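Local structure of N-alpha-acetyltransferase 38, NatC auxiliary subunit (Saccharomyces cerevisiae, 6YGA) at residues I15-L18 with R22-V25; S27-D32 with N36-H41; H41-E44 with S49-M52. The protein serves as the small auxiliary subunit of the NatC N-terminal acetyltransferase, which associates with ribosomes and acetylates nascent chains beginning with methionine and a hydrophobic or amphipathic residue. All coordinates share one frame; numbering follows the deposited sequence.

Contact 1: residues I15-L18 with R22-V25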
ATOM      1  N   ILE C  15      -2.600 -29.430  28.603  1.00 89.77           N
ATOM      2  CA  ILE C  15      -1.204 -29.794  28.398  1.00 91.63           C
ATOM      3  C   ILE C  15      -1.162 -30.821  27.275  1.00 92.93           C
ATOM      4  O   ILE C  15      -1.737 -31.910  27.399  1.00 97.94           O
ATOM      5  CB  ILE C  15      -0.562 -30.345  29.680  1.00 95.37           C
ATOM      6  CG1 ILE C  15      -0.290 -29.220  30.686  1.00 94.97           C
ATOM      7  CG2 ILE C  15       0.728 -31.082  29.357  1.00 97.97           C
ATOM      8  CD1 ILE C  15      -1.485 -28.816  31.531  1.00 94.95           C
ATOM      9  N   VAL C  16      -0.494 -30.476  26.178  1.00 90.20           N
ATOM     10  CA  VAL C  16      -0.447 -31.313  24.984  1.00 89.82           C
ATOM     11  C   VAL C  16       1.020 -31.541  24.641  1.00 91.58           C
ATOM     12  O   VAL C  16       1.681 -30.654  24.087  1.00 89.25           O
ATOM     13  CB  VAL C  16      -1.199 -30.690  23.803  1.00 83.94           C
ATOM     14  CG1 VAL C  16      -1.075 -31.573  22.569  1.00 83.24           C
ATOM     15  CG2 VAL C  16      -2.660 -30.477  24.162  1.00 81.59           C
ATOM     16  N   SER C  17       1.533 -32.723  24.971  1.00 94.63           N
ATOM     17  CA  SER C  17       2.874 -33.109  24.557  1.00 96.54           C
ATOM     18  C   SER C  17       2.846 -33.531  23.095  1.00 98.61           C
ATOM     19  O   SER C  17       1.979 -34.306  22.682  1.00 96.62           O
ATOM     20  CB  SER C  17       3.401 -34.248  25.429  1.00100.22           C
ATOM     21  OG  SER C  17       4.689 -34.659  25.002  1.00102.44           O
ATOM     22  N   LEU C  18       3.787 -33.016  22.311  1.00103.26           N
ATOM     23  CA  LEU C  18       3.840 -33.322  20.890  1.00107.34           C
ATOM     24  C   LEU C  18       4.717 -34.551  20.659  1.00121.76           C
ATOM     25  O   LEU C  18       5.173 -35.204  21.601  1.00124.80           O
ATOM     26  CB  LEU C  18       4.335 -32.111  20.104  1.00 98.08           C
ATOM     27  CG  LEU C  18       3.448 -30.868  20.160  1.00 89.56           C
ATOM     28  CD1 LEU C  18       3.917 -29.834  19.149  1.00 84.36           C
ATOM     29  CD2 LEU C  18       1.991 -31.237  19.924  1.00 87.43           C
ATOM     30  N   ARG C  22       9.065 -31.345  22.668  1.00107.07           N
ATOM     31  CA  ARG C  22       8.307 -30.128  22.911  1.00 96.58           C
ATOM     32  C   ARG C  22       6.940 -30.440  23.514  1.00 89.08           C
ATOM     33  O   ARG C  22       6.336 -31.482  23.246  1.00 87.41           O
ATOM     34  CB  ARG C  22       8.143 -29.338  21.611  1.00 92.88           C
ATOM     35  CG  ARG C  22       7.562 -30.147  20.463  1.00 90.85           C
ATOM     36  CD  ARG C  22       7.720 -29.442  19.118  1.00 85.63           C
ATOM     37  NE  ARG C  22       6.975 -28.189  19.031  1.00 78.65           N
ATOM     38  CZ  ARG C  22       6.709 -27.565  17.888  1.00 74.89           C
ATOM     39  NH1 ARG C  22       7.124 -28.086  16.741  1.00 73.74           N
ATOM     40  NH2 ARG C  22       6.028 -26.428  17.886  1.00 72.98           N
ATOM     41  N   ILE C  23       6.456 -29.510  24.335  1.00 85.06           N
ATOM     42  CA  ILE C  23       5.153 -29.600  24.981  1.00 83.11           C
ATOM     43  C   ILE C  23       4.440 -28.264  24.817  1.00 79.78           C
ATOM     44  O   ILE C  23       5.068 -27.202  24.910  1.00 78.81           O
ATOM     45  CB  ILE C  23       5.288 -29.982  26.474  1.00 85.48           C
ATOM     46  CG1 ILE C  23       5.502 -31.491  26.618  1.00 88.78           C
ATOM     47  CG2 ILE C  23       4.081 -29.514  27.286  1.00 84.93           C
ATOM     48  CD1 ILE C  23       5.398 -31.998  28.040  1.00 92.30           C
ATOM     49  N   LEU C  24       3.134 -28.315  24.565  1.00 78.21           N
ATOM     50  CA  LEU C  24       2.317 -27.124  24.371  1.00 75.50           C
ATOM     51  C   LEU C  24       1.322 -26.979  25.515  1.00 76.31           C
ATOM     52  O   LEU C  24       0.630 -27.939  25.871  1.00 77.91           O
ATOM     53  CB  LEU C  24       1.573 -27.178  23.034  1.00 73.93           C
ATOM     54  CG  LEU C  24       2.443 -27.318  21.785  1.00 73.68           C
ATOM     55  CD1 LEU C  24       1.586 -27.300  20.532  1.00 71.73           C
ATOM     56  CD2 LEU C  24       3.483 -26.215  21.742  1.00 73.16           C
ATOM     57  N   VAL C  25       1.251 -25.777  26.084  1.00 75.98           N
ATOM     58  CA  VAL C  25       0.288 -25.432  27.124  1.00 76.97           C
ATOM     59  C   VAL C  25      -0.561 -24.287  26.592  1.00 77.40           C
ATOM     60  O   VAL C  25      -0.029 -23.219  26.262  1.00 75.45           O
ATOM     61  CB  VAL C  25       0.982 -25.037  28.437  1.00 76.81           C
ATOM     62  CG1 VAL C  25      -0.044 -24.775  29.528  1.00 76.55           C
ATOM     63  CG2 VAL C  25       1.964 -26.116  28.867  1.00 77.83           C
TER

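Contact 2: residues S27-D32 with N36-H41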
ATOM      1  N   SER C  27      -5.001 -22.702  26.071  1.00 76.39           N
ATOM      2  CA  SER C  27      -6.436 -22.750  26.312  1.00 78.30           C
ATOM      3  C   SER C  27      -7.143 -23.300  25.080  1.00 78.35           C
ATOM      4  O   SER C  27      -6.928 -22.812  23.965  1.00 78.86           O
ATOM      5  CB  SER C  27      -6.961 -21.355  26.654  1.00 78.93           C
ATOM      6  OG  SER C  27      -8.320 -21.390  27.051  1.00 81.39           O
ATOM      7  N   LEU C  28      -7.994 -24.301  25.286  1.00 78.43           N
ATOM      8  CA  LEU C  28      -8.663 -24.983  24.184  1.00 75.03           C
ATOM      9  C   LEU C  28      -9.741 -24.085  23.583  1.00 70.76           C
ATOM     10  O   LEU C  28     -10.642 -23.625  24.294  1.00 71.09           O
ATOM     11  CB  LEU C  28      -9.266 -26.299  24.667  1.00 75.52           C
ATOM     12  CG  LEU C  28      -9.934 -27.144  23.582  1.00 74.47           C
ATOM     13  CD1 LEU C  28      -8.899 -27.662  22.596  1.00 74.26           C
ATOM     14  CD2 LEU C  28     -10.727 -28.287  24.191  1.00 76.10           C
ATOM     15  N   VAL C  29      -9.656 -23.855  22.277  1.00 66.19           N
ATOM     16  CA  VAL C  29     -10.592 -22.994  21.568  1.00 63.84           C
ATOM     17  C   VAL C  29     -11.625 -23.799  20.793  1.00 64.95           C
ATOM     18  O   VAL C  29     -12.815 -23.484  20.827  1.00 66.18           O
ATOM     19  CB  VAL C  29      -9.824 -22.034  20.635  1.00 60.17           C
ATOM     20  CG1 VAL C  29     -10.787 -21.314  19.706  1.00 59.73           C
ATOM     21  CG2 VAL C  29      -9.021 -21.041  21.445  1.00 58.49           C
ATOM     22  N   ALA C  30     -11.189 -24.838  20.084  1.00 63.81           N
ATOM     23  CA  ALA C  30     -12.111 -25.641  19.296  1.00 62.46           C
ATOM     24  C   ALA C  30     -11.528 -27.031  19.085  1.00 62.72           C
ATOM     25  O   ALA C  30     -10.308 -27.218  19.094  1.00 59.91           O
ATOM     26  CB  ALA C  30     -12.416 -24.979  17.945  1.00 57.77           C
ATOM     27  N   VAL C  31     -12.423 -28.000  18.904  1.00 65.86           N
ATOM     28  CA  VAL C  31     -12.066 -29.370  18.553  1.00 68.77           C
ATOM     29  C   VAL C  31     -13.072 -29.857  17.518  1.00 70.26           C
ATOM     30  O   VAL C  31     -14.253 -29.500  17.575  1.00 68.91           O
ATOM     31  CB  VAL C  31     -12.035 -30.293  19.796  1.00 71.10           C
ATOM     32  CG1 VAL C  31     -13.403 -30.362  20.466  1.00 73.94           C
ATOM     33  CG2 VAL C  31     -11.541 -31.689  19.428  1.00 70.29           C
ATOM     34  N   ASP C  32     -12.601 -30.644  16.551  1.00 74.18           N
ATOM     35  CA  ASP C  32     -13.449 -31.158  15.486  1.00 78.75           C
ATOM     36  C   ASP C  32     -13.614 -32.673  15.626  1.00 82.37           C
ATOM     37  O   ASP C  32     -13.189 -33.281  16.614  1.00 82.04           O
ATOM     38  CB  ASP C  32     -12.886 -30.768  14.114  1.00 80.26           C
ATOM     39  CG  ASP C  32     -11.526 -31.385  13.831  1.00 83.76           C
ATOM     40  OD1 ASP C  32     -10.968 -32.060  14.722  1.00 85.31           O
ATOM     41  OD2 ASP C  32     -11.014 -31.187  12.708  1.00 84.19           O
ATOM     42  N   ASN C  36      -8.707 -32.785  15.793  1.00 77.44           N
ATOM     43  CA  ASN C  36      -7.833 -31.641  15.567  1.00 73.91           C
ATOM     44  C   ASN C  36      -8.165 -30.560  16.586  1.00 70.51           C
ATOM     45  O   ASN C  36      -9.330 -30.181  16.741  1.00 71.83           O
ATOM     46  CB  ASN C  36      -7.997 -31.099  14.146  1.00 76.62           C
ATOM     47  CG  ASN C  36      -7.770 -32.156  13.084  1.00 81.93           C
ATOM     48  OD1 ASN C  36      -6.857 -32.975  13.190  1.00 84.33           O
ATOM     49  ND2 ASN C  36      -8.609 -32.149  12.052  1.00 83.79           N
ATOM     50  N   LEU C  37      -7.151 -30.072  17.295  1.00 68.15           N
ATOM     51  CA  LEU C  37      -7.352 -29.084  18.344  1.00 66.46           C
ATOM     52  C   LEU C  37      -6.838 -27.723  17.899  1.00 64.16           C
ATOM     53  O   LEU C  37      -5.850 -27.629  17.164  1.00 63.09           O
ATOM     54  CB  LEU C  37      -6.644 -29.492  19.638  1.00 66.64           C
ATOM     55  CG  LEU C  37      -6.760 -30.947  20.088  1.00 67.67           C
ATOM     56  CD1 LEU C  37      -5.740 -31.230  21.173  1.00 68.39           C
ATOM     57  CD2 LEU C  37      -8.161 -31.244  20.582  1.00 68.75           C
ATOM     58  N   LEU C  38      -7.518 -26.673  18.346  1.00 62.32           N
ATOM     59  CA  LEU C  38      -7.060 -25.302  18.181  1.00 61.06           C
ATOM     60  C   LEU C  38      -6.864 -24.704  19.565  1.00 62.53           C
ATOM     61  O   LEU C  38      -7.796 -24.695  20.376  1.00 63.89           O
ATOM     62  CB  LEU C  38      -8.057 -24.468  17.369  1.00 59.59           C
ATOM     63  CG  LEU C  38      -7.641 -23.039  17.012  1.00 57.08           C
ATOM     64  CD1 LEU C  38      -6.429 -23.036  16.091  1.00 55.73           C
ATOM     65  CD2 LEU C  38      -8.804 -22.279  16.380  1.00 55.81           C
ATOM     66  N   LEU C  39      -5.656 -24.221  19.837  1.00 64.73           N
ATOM     67  CA  LEU C  39      -5.286 -23.727  21.156  1.00 67.31           C
ATOM     68  C   LEU C  39      -4.847 -22.272  21.073  1.00 68.59           C
ATOM     69  O   LEU C  39      -4.174 -21.868  20.119  1.00 68.18           O
ATOM     70  CB  LEU C  39      -4.161 -24.573  21.761  1.00 68.21           C
ATOM     71  CG  LEU C  39      -4.426 -26.060  21.991  1.00 71.49           C
ATOM     72  CD1 LEU C  39      -3.133 -26.777  22.342  1.00 72.57           C
ATOM     73  CD2 LEU C  39      -5.456 -26.257  23.087  1.00 72.90           C
ATOM     74  N   ASP C  40      -5.227 -21.491  22.082  1.00 71.37           N
ATOM     75  CA  ASP C  40      -4.874 -20.083  22.175  1.00 72.79           C
ATOM     76  C   ASP C  40      -3.932 -19.864  23.350  1.00 73.11           C
ATOM     77  O   ASP C  40      -3.918 -20.635  24.314  1.00 74.12           O
ATOM     78  CB  ASP C  40      -6.121 -19.206  22.342  1.00 74.29           C
ATOM     79  CG  ASP C  40      -5.902 -17.775  21.875  1.00 75.40           C
ATOM     80  OD1 ASP C  40      -4.778 -17.452  21.432  1.00 74.89           O
ATOM     81  OD2 ASP C  40      -6.858 -16.972  21.941  1.00 76.46           O
ATOM     82  N   HIS C  41      -3.150 -18.786  23.258  1.00 72.64           N
ATOM     83  CA  HIS C  41      -2.165 -18.423  24.278  1.00 76.65           C
ATOM     84  C   HIS C  41      -1.195 -19.576  24.535  1.00 75.30           C
ATOM     85  O   HIS C  41      -0.851 -19.884  25.677  1.00 77.03           O
ATOM     86  CB  HIS C  41      -2.851 -17.974  25.572  1.00 83.83           C
ATOM     87  CG  HIS C  41      -3.957 -16.985  25.357  1.00 88.17           C
ATOM     88  ND1 HIS C  41      -3.741 -15.730  24.829  1.00 88.36           N
ATOM     89  CD2 HIS C  41      -5.287 -17.066  25.597  1.00 90.21           C
ATOM     90  CE1 HIS C  41      -4.890 -15.082  24.752  1.00 88.32           C
ATOM     91  NE2 HIS C  41      -5.844 -15.870  25.212  1.00 89.22           N
TER

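Contact 3: residues H41-E44 with S49-M52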
ATOM      1  N   HIS C  41      -3.150 -18.786  23.258  1.00 72.64           N
ATOM      2  CA  HIS C  41      -2.165 -18.423  24.278  1.00 76.65           C
ATOM      3  C   HIS C  41      -1.195 -19.576  24.535  1.00 75.30           C
ATOM      4  O   HIS C  41      -0.851 -19.884  25.677  1.00 77.03           O
ATOM      5  CB  HIS C  41      -2.851 -17.974  25.572  1.00 83.83           C
ATOM      6  CG  HIS C  41      -3.957 -16.985  25.357  1.00 88.17           C
ATOM      7  ND1 HIS C  41      -3.741 -15.730  24.829  1.00 88.36           N
ATOM      8  CD2 HIS C  41      -5.287 -17.066  25.597  1.00 90.21           C
ATOM      9  CE1 HIS C  41      -4.890 -15.082  24.752  1.00 88.32           C
ATOM     10  NE2 HIS C  41      -5.844 -15.870  25.212  1.00 89.22           N
ATOM     11  N   VAL C  42      -0.749 -20.216  23.454  1.00 73.11           N
ATOM     12  CA  VAL C  42       0.066 -21.420  23.568  1.00 72.60           C
ATOM     13  C   VAL C  42       1.454 -21.065  24.077  1.00 71.33           C
ATOM     14  O   VAL C  42       2.085 -20.110  23.606  1.00 69.67           O
ATOM     15  CB  VAL C  42       0.144 -22.145  22.215  1.00 69.99           C
ATOM     16  CG1 VAL C  42       1.245 -23.195  22.228  1.00 71.80           C
ATOM     17  CG2 VAL C  42      -1.184 -22.789  21.892  1.00 68.97           C
ATOM     18  N   GLU C  43       1.932 -21.833  25.052  1.00 72.76           N
ATOM     19  CA  GLU C  43       3.313 -21.769  25.512  1.00 73.99           C
ATOM     20  C   GLU C  43       4.020 -23.050  25.091  1.00 72.42           C
ATOM     21  O   GLU C  43       3.576 -24.148  25.442  1.00 73.07           O
ATOM     22  CB  GLU C  43       3.394 -21.591  27.027  1.00 79.62           C
ATOM     23  CG  GLU C  43       4.817 -21.572  27.561  1.00 85.45           C
ATOM     24  CD  GLU C  43       4.874 -21.468  29.072  1.00 93.03           C
ATOM     25  OE1 GLU C  43       3.831 -21.673  29.728  1.00 95.84           O
ATOM     26  OE2 GLU C  43       5.964 -21.179  29.608  1.00 96.72           O
ATOM     27  N   GLU C  44       5.112 -22.907  24.344  1.00 72.05           N
ATOM     28  CA  GLU C  44       5.909 -24.036  23.882  1.00 75.01           C
ATOM     29  C   GLU C  44       7.081 -24.242  24.834  1.00 76.08           C
ATOM     30  O   GLU C  44       7.956 -23.378  24.943  1.00 74.65           O
ATOM     31  CB  GLU C  44       6.416 -23.808  22.459  1.00 75.34           C
ATOM     32  CG  GLU C  44       7.032 -25.049  21.822  1.00 80.87           C
ATOM     33  CD  GLU C  44       8.082 -24.718  20.781  1.00 82.57           C
ATOM     34  OE1 GLU C  44       8.863 -23.768  21.001  1.00 82.43           O
ATOM     35  OE2 GLU C  44       8.128 -25.406  19.742  1.00 83.51           O
ATOM     36  N   SER C  49      13.957 -24.281  27.781  1.00 96.01           N
ATOM     37  CA  SER C  49      13.450 -23.086  27.123  1.00 91.87           C
ATOM     38  C   SER C  49      11.924 -23.033  27.118  1.00 89.28           C
ATOM     39  O   SER C  49      11.234 -24.058  27.146  1.00 89.86           O
ATOM     40  CB  SER C  49      13.978 -23.001  25.689  1.00 90.52           C
ATOM     41  OG  SER C  49      15.343 -22.605  25.670  1.00 92.70           O
ATOM     42  N   SER C  50      11.404 -21.809  27.079  1.00 87.82           N
ATOM     43  CA  SER C  50       9.973 -21.552  27.011  1.00 86.79           C
ATOM     44  C   SER C  50       9.735 -20.338  26.127  1.00 82.83           C
ATOM     45  O   SER C  50      10.554 -19.417  26.081  1.00 85.09           O
ATOM     46  CB  SER C  50       9.379 -21.329  28.410  1.00 89.91           C
ATOM     47  OG  SER C  50       8.157 -20.616  28.346  1.00 90.12           O
ATOM     48  N   ARG C  51       8.606 -20.341  25.419  1.00 79.05           N
ATOM     49  CA  ARG C  51       8.277 -19.233  24.533  1.00 73.22           C
ATOM     50  C   ARG C  51       6.794 -19.274  24.197  1.00 73.53           C
ATOM     51  O   ARG C  51       6.152 -20.326  24.255  1.00 74.90           O
ATOM     52  CB  ARG C  51       9.118 -19.266  23.251  1.00 67.75           C
ATOM     53  CG  ARG C  51       8.817 -20.433  22.324  1.00 65.56           C
ATOM     54  CD  ARG C  51       9.492 -20.230  20.977  1.00 65.25           C
ATOM     55  NE  ARG C  51       9.018 -21.166  19.961  1.00 67.02           N
ATOM     56  CZ  ARG C  51       9.072 -20.932  18.652  1.00 65.40           C
ATOM     57  NH1 ARG C  51       9.574 -19.789  18.202  1.00 61.04           N
ATOM     58  NH2 ARG C  51       8.622 -21.835  17.792  1.00 66.17           N
HETATM   59  N   MSE C  52       6.264 -18.107  23.837  1.00 72.04           N
HETATM   60  CA  MSE C  52       4.860 -17.965  23.456  1.00 70.19           C
HETATM   61  C   MSE C  52       4.695 -18.071  21.942  1.00 68.45           C
HETATM   62  O   MSE C  52       5.546 -17.603  21.186  1.00 67.08           O
HETATM   63  CB  MSE C  52       4.297 -16.630  23.948  1.00 68.99           C
HETATM   64  CG  MSE C  52       4.340 -16.443  25.456  1.00 72.84           C
HETATM   65 SE   MSE C  52       3.462 -17.891  26.423  0.59 80.15          SE
HETATM   66  CE  MSE C  52       2.997 -16.923  28.052  1.00 82.03           C
TER

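Contact 1: residues I15-L18 with R22-V25
Ile15 faces Val25 as a non-hydrogen-bonded pair where strand 13-18 runs antiparallel to the start of strand 23-32, the two forming a beta hairpin of the Sm-like fold. Its branches touch two neighbours: CG1 rests 4.2 Å from Val25 CG2, while CG2 reaches CG2 of Ile23. Beta-branched residues suit such an extended backbone. Val16 comes next, paired with Leu24 through two backbone hydrogen bonds: Val16 N gives to Leu24 O and Leu24 N to Val16 O, both at 2.8 Å. Ser17 lies across from Ile23, on the face that also holds Ile15. The small side chain probably helps the strands come close here, with 4.2 Å between the CA atoms of Ser17 and Ile23, and Ile23 CG1 packs on Ser17 OG and CB. Leu18 ends the segment; its N is held by Arg22 O at 3.1 Å. With CG set beside its own backbone N (chi1 -63°), Leu18 brings CD1 against two partners, 3.7 Å from Leu24 CD1 and 3.5 Å from Arg22 NE. That methyl sits over one face of the guanidinium, off its centre. The terminal nitrogens of Arg22 meet acids: NH2 pairs with Glu44, and NH1 with Asp63 of the Naa35 subunit. A leucine methyl thus covers part of one face of the guanidinium while its charge is answered by carboxylates, one of them across the subunit interface.

Contact 2: residues S27-D32 with N36-H41
A classic beta bulge interrupts this antiparallel hairpin of the Sm-like fold, in which strand 23-32 turns back into strand 37-39. Val29 and Ala30 both face Leu38, whose carbonyl oxygen accepts Val29 N at 2.8 Å and, weakly, Ala30 N at 3.4 Å. The extra residue shifts the register by one, between the Leu28-Leu39 and Ala30-Leu38 pairs. Val29, turned toward the partner strand by the bulge, divides its methyls: CG1 lies beside Leu38 CD2, and CG2 packs 3.5 Å from Asp40 CB. On the other face leucine and valine build an apolar layer. Leu28 CD1 meets Leu39 CD2 at 3.8 Å, and Val31 CG2 runs alongside Leu37 CD2 at 3.6 Å, where branched aliphatic chains fill the space without needing polar partners. The edge of strand 23-32 is also used by Naa35, a strand of which pairs with residues 30-32 and carries the sheet across the interface. At the turn end, next to the Val31-Leu37 pair, the hairpin is closed by a polar pair. Asp32 has CG between its backbone N and carbonyl carbon (chi1 64°), which swings the carboxylate across to Asn36. Asp32 OD2 is in addition bridged to Arg37 of the Naa30 subunit. Each oxygen takes one N-H of Asn36: Asp32 OD1 accepts the backbone N at 2.6 Å, and Asp32 OD2 uses its syn lone pair for Asn36 ND2 at 2.7 Å, the carboxylate and amide planes standing 52° apart.

Contact 3: residues H41-E44 with S49-M52
This is a polar, partly buried pairing of antiparallel strands in the beta hairpin 42-46/49-54 of the Sm-like fold, reached after the chain turns a corner at His41. Glu44 and Arg51 form its hydrogen-bonded pair: Glu44 N gives to Arg51 O at 2.8 Å, and Arg51 N gives to Glu44 O. Glu43 and Met52, the next pair, lack such bonds and are joined by side chains. Met52, a selenomethionine here, folds back at chi2 (-55°), which lays SE against Glu43 CB at 3.7 Å. The long flexible chain thereby covers the aliphatic base of an acid whose carboxylate reaches diagonally across to Ser50 on the partner strand. Extended from CB, Glu43 brings OE2 to within 2.6 Å of Ser50 OG, and the hydroxyl donates to its anti lone pair. A serine is suited to this exposed place, since its short arm gives a hydrogen bond without adding bulk. On the opposite face, the buried Glu44 and Arg51 extend together in one direction, flank to flank, and form a salt bridge through Glu44 OE1 and Arg51 NE. Further partners complete the network: Glu44 OE2, besides its link to Arg22 of the same chain, accepts Ser65 OG of the Naa35 subunit, while Arg51 NH2 bonds to Ser64 and Ser65, and NH1 to the Arg281 carbonyl, all of that subunit. Such company probably favours the ionised form of Glu44, flanked by two arginines. Arg51 NE donates to Glu44 OE1 at 2.8 Å from above the carboxylate plane, 45° out of it.

In the fold
Contacts 1 and 2 are buried and both use strand 23-32, contact 1 at its start and contact 2 along its later half, on opposite sides of the chain's centre; Val16 and Leu39 pack together where they meet. Contact 3 lies farther out and is only partly buried. Its strand 42-46 neighbours strand 23-32 in the same curled sheet, so Val25 O probably accepts Glu43 N and Leu24 packs on Val42 and Glu44. Aliphatic packing dominates contacts 1 and 2, with polar groups at the hairpin ends, whereas contact 3 relies on charge and hydroxyl. Contacts 1 and 3 share a polar border with Naa35, while contact 2 meets both Naa35 and Naa30.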